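Local coordinates for programmed cell death 6-interacting protein (Homo sapiens, PDB 5WA1), which takes part in multivesicular body biogenesis, membrane repair and cytokinesis, its Bro1 domain binding CHMP4 proteins of the ESCRT-III machinery, at residues L145-A157 with A170-I184. Numbering follows the deposited sequence.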
loop_
_atom_site.group_PDB
_atom_site.type_symbol
_atom_site.label_atom_id
_atom_site.label_comp_id
_atom_site.label_asym_id
_atom_site.label_seq_id
_atom_site.Cartn_x
_atom_site.Cartn_y
_atom_site.Cartn_z
ATOM N N LEU A 145 9.680 -6.277 -7.708
ATOM C CA LEU A 145 9.345 -5.245 -6.731
ATOM C C LEU A 145 7.836 -5.070 -6.608
ATOM O O LEU A 145 7.336 -4.762 -5.521
ATOM C CB LEU A 145 10.007 -3.914 -7.098
ATOM C CG LEU A 145 9.796 -2.811 -6.049
ATOM C CD1 LEU A 145 10.232 -3.295 -4.670
ATOM C CD2 LEU A 145 10.521 -1.519 -6.440
ATOM N N PHE A 146 7.100 -5.267 -7.706
ATOM C CA PHE A 146 5.642 -5.261 -7.642
ATOM C C PHE A 146 5.133 -6.311 -6.666
ATOM O O PHE A 146 4.231 -6.046 -5.865
ATOM C CB PHE A 146 5.059 -5.511 -9.038
ATOM C CG PHE A 146 3.554 -5.367 -9.108
ATOM C CD1 PHE A 146 2.721 -6.425 -8.767
ATOM C CD2 PHE A 146 2.982 -4.174 -9.525
ATOM C CE1 PHE A 146 1.345 -6.289 -8.823
ATOM C CE2 PHE A 146 1.602 -4.030 -9.598
ATOM C CZ PHE A 146 0.783 -5.089 -9.247
ATOM N N ASN A 147 5.686 -7.522 -6.738
ATOM C CA ASN A 147 5.220 -8.590 -5.861
ATOM C C ASN A 147 5.649 -8.360 -4.420
ATOM O O ASN A 147 4.932 -8.769 -3.504
ATOM C CB ASN A 147 5.712 -9.951 -6.375
ATOM C CG ASN A 147 4.876 -10.462 -7.538
ATOM O OD1 ASN A 147 4.088 -9.713 -8.109
ATOM N ND2 ASN A 147 5.040 -11.735 -7.891
ATOM N N CYS A 148 6.806 -7.726 -4.191
ATOM C CA CYS A 148 7.153 -7.330 -2.827
ATOM C C CYS A 148 6.080 -6.412 -2.260
ATOM O O CYS A 148 5.570 -6.631 -1.153
ATOM C CB CYS A 148 8.504 -6.620 -2.791
ATOM S SG CYS A 148 9.931 -7.618 -3.297
ATOM N N ALA A 149 5.726 -5.373 -3.019
ATOM C CA ALA A 149 4.694 -4.437 -2.578
ATOM C C ALA A 149 3.351 -5.136 -2.402
ATOM O O ALA A 149 2.655 -4.923 -1.400
ATOM C CB ALA A 149 4.580 -3.291 -3.584
ATOM N N ALA A 150 2.974 -5.981 -3.366
ATOM C CA ALA A 150 1.691 -6.677 -3.302
ATOM C C ALA A 150 1.630 -7.613 -2.103
ATOM O O ALA A 150 0.639 -7.631 -1.361
ATOM C CB ALA A 150 1.460 -7.455 -4.604
ATOM N N LEU A 151 2.673 -8.425 -1.904
ATOM C CA LEU A 151 2.672 -9.317 -0.751
ATOM C C LEU A 151 2.674 -8.526 0.554
ATOM O O LEU A 151 1.978 -8.892 1.509
ATOM C CB LEU A 151 3.862 -10.287 -0.830
ATOM C CG LEU A 151 3.928 -11.322 0.297
ATOM C CD1 LEU A 151 2.688 -12.201 0.293
ATOM C CD2 LEU A 151 5.188 -12.188 0.233
ATOM N N ALA A 152 3.410 -7.411 0.599
ATOM C CA ALA A 152 3.375 -6.558 1.787
ATOM C C ALA A 152 1.973 -6.013 2.038
ATOM O O ALA A 152 1.532 -5.919 3.192
ATOM C CB ALA A 152 4.365 -5.403 1.644
ATOM N N SER A 153 1.257 -5.640 0.970
ATOM C CA SER A 153 -0.114 -5.162 1.141
ATOM C C SER A 153 -1.017 -6.269 1.664
ATOM O O SER A 153 -1.928 -6.004 2.456
ATOM C CB SER A 153 -0.664 -4.610 -0.182
ATOM O OG SER A 153 -1.131 -5.662 -1.028
ATOM N N GLN A 154 -0.771 -7.516 1.251
ATOM C CA GLN A 154 -1.590 -8.620 1.735
ATOM C C GLN A 154 -1.296 -8.932 3.195
ATOM O O GLN A 154 -2.216 -9.224 3.970
ATOM C CB GLN A 154 -1.370 -9.861 0.870
ATOM C CG GLN A 154 -1.820 -9.680 -0.580
ATOM C CD GLN A 154 -1.747 -10.980 -1.358
ATOM O OE1 GLN A 154 -1.888 -12.056 -0.783
ATOM N NE2 GLN A 154 -1.513 -10.890 -2.667
ATOM N N ILE A 155 -0.022 -8.885 3.586
ATOM C CA ILE A 155 0.340 -9.097 4.984
ATOM C C ILE A 155 -0.260 -7.999 5.856
ATOM O O ILE A 155 -0.785 -8.263 6.945
ATOM C CB ILE A 155 1.873 -9.169 5.128
ATOM C CG1 ILE A 155 2.409 -10.416 4.423
ATOM C CG2 ILE A 155 2.273 -9.129 6.602
ATOM C CD1 ILE A 155 3.940 -10.464 4.268
ATOM N N ALA A 156 -0.195 -6.753 5.389
ATOM C CA ALA A 156 -0.757 -5.646 6.161
ATOM C C ALA A 156 -2.262 -5.796 6.326
ATOM O O ALA A 156 -2.804 -5.586 7.424
ATOM C CB ALA A 156 -0.427 -4.319 5.480
ATOM N N ALA A 157 -2.955 -6.161 5.244
ATOM C CA ALA A 157 -4.403 -6.314 5.287
ATOM C C ALA A 157 -4.845 -7.462 6.186
ATOM O O ALA A 157 -6.007 -7.491 6.603
ATOM C CB ALA A 157 -4.944 -6.513 3.869
ATOM N N ALA A 170 0.993 -3.430 10.087
ATOM C CA ALA A 170 0.240 -2.902 8.954
ATOM C C ALA A 170 0.744 -1.524 8.548
ATOM O O ALA A 170 0.884 -1.237 7.353
ATOM C CB ALA A 170 -1.254 -2.847 9.290
ATOM N N ALA A 171 1.023 -0.657 9.522
ATOM C CA ALA A 171 1.513 0.680 9.199
ATOM C C ALA A 171 2.836 0.611 8.448
ATOM O O ALA A 171 3.035 1.322 7.456
ATOM C CB ALA A 171 1.673 1.507 10.475
ATOM N N LYS A 172 3.746 -0.248 8.910
ATOM C CA LYS A 172 5.044 -0.396 8.256
ATOM C C LYS A 172 4.901 -0.989 6.860
ATOM O O LYS A 172 5.533 -0.512 5.910
ATOM C CB LYS A 172 5.962 -1.256 9.134
ATOM C CG LYS A 172 7.418 -1.318 8.684
ATOM C CD LYS A 172 8.318 -1.829 9.821
ATOM C CE LYS A 172 8.021 -1.082 11.128
ATOM N NZ LYS A 172 8.734 -1.654 12.308
ATOM N N HIS A 173 4.051 -2.008 6.700
ATOM C CA HIS A 173 3.952 -2.677 5.404
ATOM C C HIS A 173 3.205 -1.840 4.363
ATOM O O HIS A 173 3.560 -1.880 3.174
ATOM C CB HIS A 173 3.295 -4.046 5.587
ATOM C CG HIS A 173 4.237 -5.097 6.103
ATOM N ND1 HIS A 173 4.959 -4.942 7.269
ATOM C CD2 HIS A 173 4.583 -6.308 5.608
ATOM C CE1 HIS A 173 5.700 -6.017 7.471
ATOM N NE2 HIS A 173 5.491 -6.860 6.478
ATOM N N TYR A 174 2.185 -1.075 4.775
ATOM C CA TYR A 174 1.504 -0.181 3.836
ATOM C C TYR A 174 2.433 0.917 3.345
ATOM O O TYR A 174 2.408 1.273 2.163
ATOM C CB TYR A 174 0.262 0.439 4.482
ATOM C CG TYR A 174 -0.924 -0.486 4.568
ATOM C CD1 TYR A 174 -1.313 -1.261 3.478
ATOM C CD2 TYR A 174 -1.677 -0.566 5.741
ATOM C CE1 TYR A 174 -2.412 -2.112 3.562
ATOM C CE2 TYR A 174 -2.765 -1.410 5.831
ATOM C CZ TYR A 174 -3.122 -2.183 4.739
ATOM O OH TYR A 174 -4.207 -3.027 4.823
ATOM N N GLN A 175 3.277 1.455 4.226
ATOM C CA GLN A 175 4.216 2.484 3.792
ATOM C C GLN A 175 5.297 1.900 2.890
ATOM O O GLN A 175 5.737 2.555 1.938
ATOM C CB GLN A 175 4.827 3.179 5.004
ATOM C CG GLN A 175 3.821 4.090 5.717
ATOM C CD GLN A 175 4.419 4.730 6.946
ATOM O OE1 GLN A 175 4.921 5.857 6.896
ATOM N NE2 GLN A 175 4.400 4.002 8.054
ATOM N N PHE A 176 5.739 0.673 3.174
ATOM C CA PHE A 176 6.655 0.001 2.261
ATOM C C PHE A 176 6.006 -0.212 0.897
ATOM O O PHE A 176 6.587 0.137 -0.135
ATOM C CB PHE A 176 7.115 -1.338 2.842
ATOM C CG PHE A 176 7.850 -2.180 1.840
ATOM C CD1 PHE A 176 9.188 -1.951 1.588
ATOM C CD2 PHE A 176 7.179 -3.136 1.085
ATOM C CE1 PHE A 176 9.875 -2.703 0.624
ATOM C CE2 PHE A 176 7.847 -3.881 0.119
ATOM C CZ PHE A 176 9.196 -3.663 -0.104
ATOM N N ALA A 177 4.797 -0.788 0.872
ATOM C CA ALA A 177 4.118 -1.013 -0.400
ATOM C C ALA A 177 3.932 0.293 -1.158
ATOM O O ALA A 177 4.166 0.354 -2.372
ATOM C CB ALA A 177 2.770 -1.700 -0.174
ATOM N N SER A 178 3.553 1.359 -0.451
ATOM C CA SER A 178 3.390 2.661 -1.089
ATOM C C SER A 178 4.684 3.127 -1.740
ATOM O O SER A 178 4.676 3.622 -2.872
ATOM C CB SER A 178 2.918 3.696 -0.065
ATOM O OG SER A 178 2.780 4.979 -0.680
ATOM N N GLY A 179 5.807 2.994 -1.029
ATOM C CA GLY A 179 7.075 3.430 -1.586
ATOM C C GLY A 179 7.564 2.540 -2.707
ATOM O O GLY A 179 8.238 3.009 -3.634
ATOM N N ALA A 180 7.236 1.250 -2.652
ATOM C CA ALA A 180 7.689 0.345 -3.701
ATOM C C ALA A 180 6.883 0.531 -4.982
ATOM O O ALA A 180 7.457 0.536 -6.074
ATOM C CB ALA A 180 7.616 -1.107 -3.223
ATOM N N PHE A 181 5.555 0.687 -4.872
ATOM C CA PHE A 181 4.769 1.022 -6.057
ATOM C C PHE A 181 5.226 2.347 -6.644
ATOM O O PHE A 181 5.281 2.508 -7.868
ATOM C CB PHE A 181 3.273 1.086 -5.727
ATOM C CG PHE A 181 2.639 -0.257 -5.487
ATOM C CD1 PHE A 181 2.809 -1.298 -6.385
ATOM C CD2 PHE A 181 1.852 -0.469 -4.353
ATOM C CE1 PHE A 181 2.214 -2.539 -6.163
ATOM C CE2 PHE A 181 1.261 -1.704 -4.120
ATOM C CZ PHE A 181 1.432 -2.739 -5.026
ATOM N N LEU A 182 5.573 3.306 -5.781
ATOM C CA LEU A 182 6.026 4.607 -6.268
ATOM C C LEU A 182 7.384 4.502 -6.945
ATOM O O LEU A 182 7.645 5.195 -7.940
ATOM C CB LEU A 182 6.083 5.606 -5.118
ATOM C CG LEU A 182 6.420 7.024 -5.553
ATOM C CD1 LEU A 182 5.328 7.546 -6.471
ATOM C CD2 LEU A 182 6.588 7.913 -4.342
ATOM N N HIS A 183 8.274 3.658 -6.417
ATOM C CA HIS A 183 9.552 3.434 -7.090
ATOM C C HIS A 183 9.343 2.837 -8.476
ATOM O O HIS A 183 10.035 3.210 -9.430
ATOM C CB HIS A 183 10.450 2.529 -6.246
ATOM C CG HIS A 183 11.868 2.483 -6.724
ATOM N ND1 HIS A 183 12.415 1.370 -7.326
ATOM C CD2 HIS A 183 12.851 3.412 -6.688
ATOM C CE1 HIS A 183 13.673 1.616 -7.642
ATOM N NE2 HIS A 183 13.963 2.849 -7.267
ATOM N N ILE A 184 8.388 1.913 -8.611
ATOM C CA ILE A 184 8.101 1.358 -9.931
ATOM C C ILE A 184 7.589 2.449 -10.861
ATOM O O ILE A 184 7.978 2.519 -12.033
ATOM C CB ILE A 184 7.101 0.194 -9.831
ATOM C CG1 ILE A 184 7.644 -0.902 -8.917
ATOM C CG2 ILE A 184 6.808 -0.383 -11.215
ATOM C CD1 ILE A 184 6.685 -2.035 -8.718
HETATM O O HOH W 1 -4.908 -3.739 7.595
#
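Ala149 and Ala156, two turns apart on 145-157, each set a methyl over an aromatic ring of 170-184; the two helices form an antiparallel hairpin near the centre of the Bro1 domain. With small residues at the interface, the helix axes approach to 8.2 Å, and the CA atoms of Ala156 and Ala170 lie 4.0 Å apart. The pairing shows how alanine lets two helices close in while larger rings wrap the seam. Phe181 offers a face to Ala149, whose CB stands 3.5 Å from the ring centroid in a CH-pi contact; Tyr174 receives Ala156 CB in the same way. With CG anti to the carbonyl carbon (chi1 -73° in Phe181, -77° in Tyr174), both rings are turned back over 145-157. Phe181 also turns an edge to the face of Phe146, a T-shaped pair with planes at 68°. Leu145 CD2 lies against Ile184 CG1, the two side chains antiparallel alongside each other.

Against this buried row stands the flank of partly exposed His173, Phe176 and His183. Phe176 brings its ring edge to Ala152 CB and the carbonyl of Cys148, and His173 CD2 meets Ile155 CG2 at 3.8 Å. At the end marked by partly exposed Ala157, a water joins the helices, donating to Ala156 O at 2.8 Å and hydrogen-bonded to Tyr174 OH at 2.9 Å.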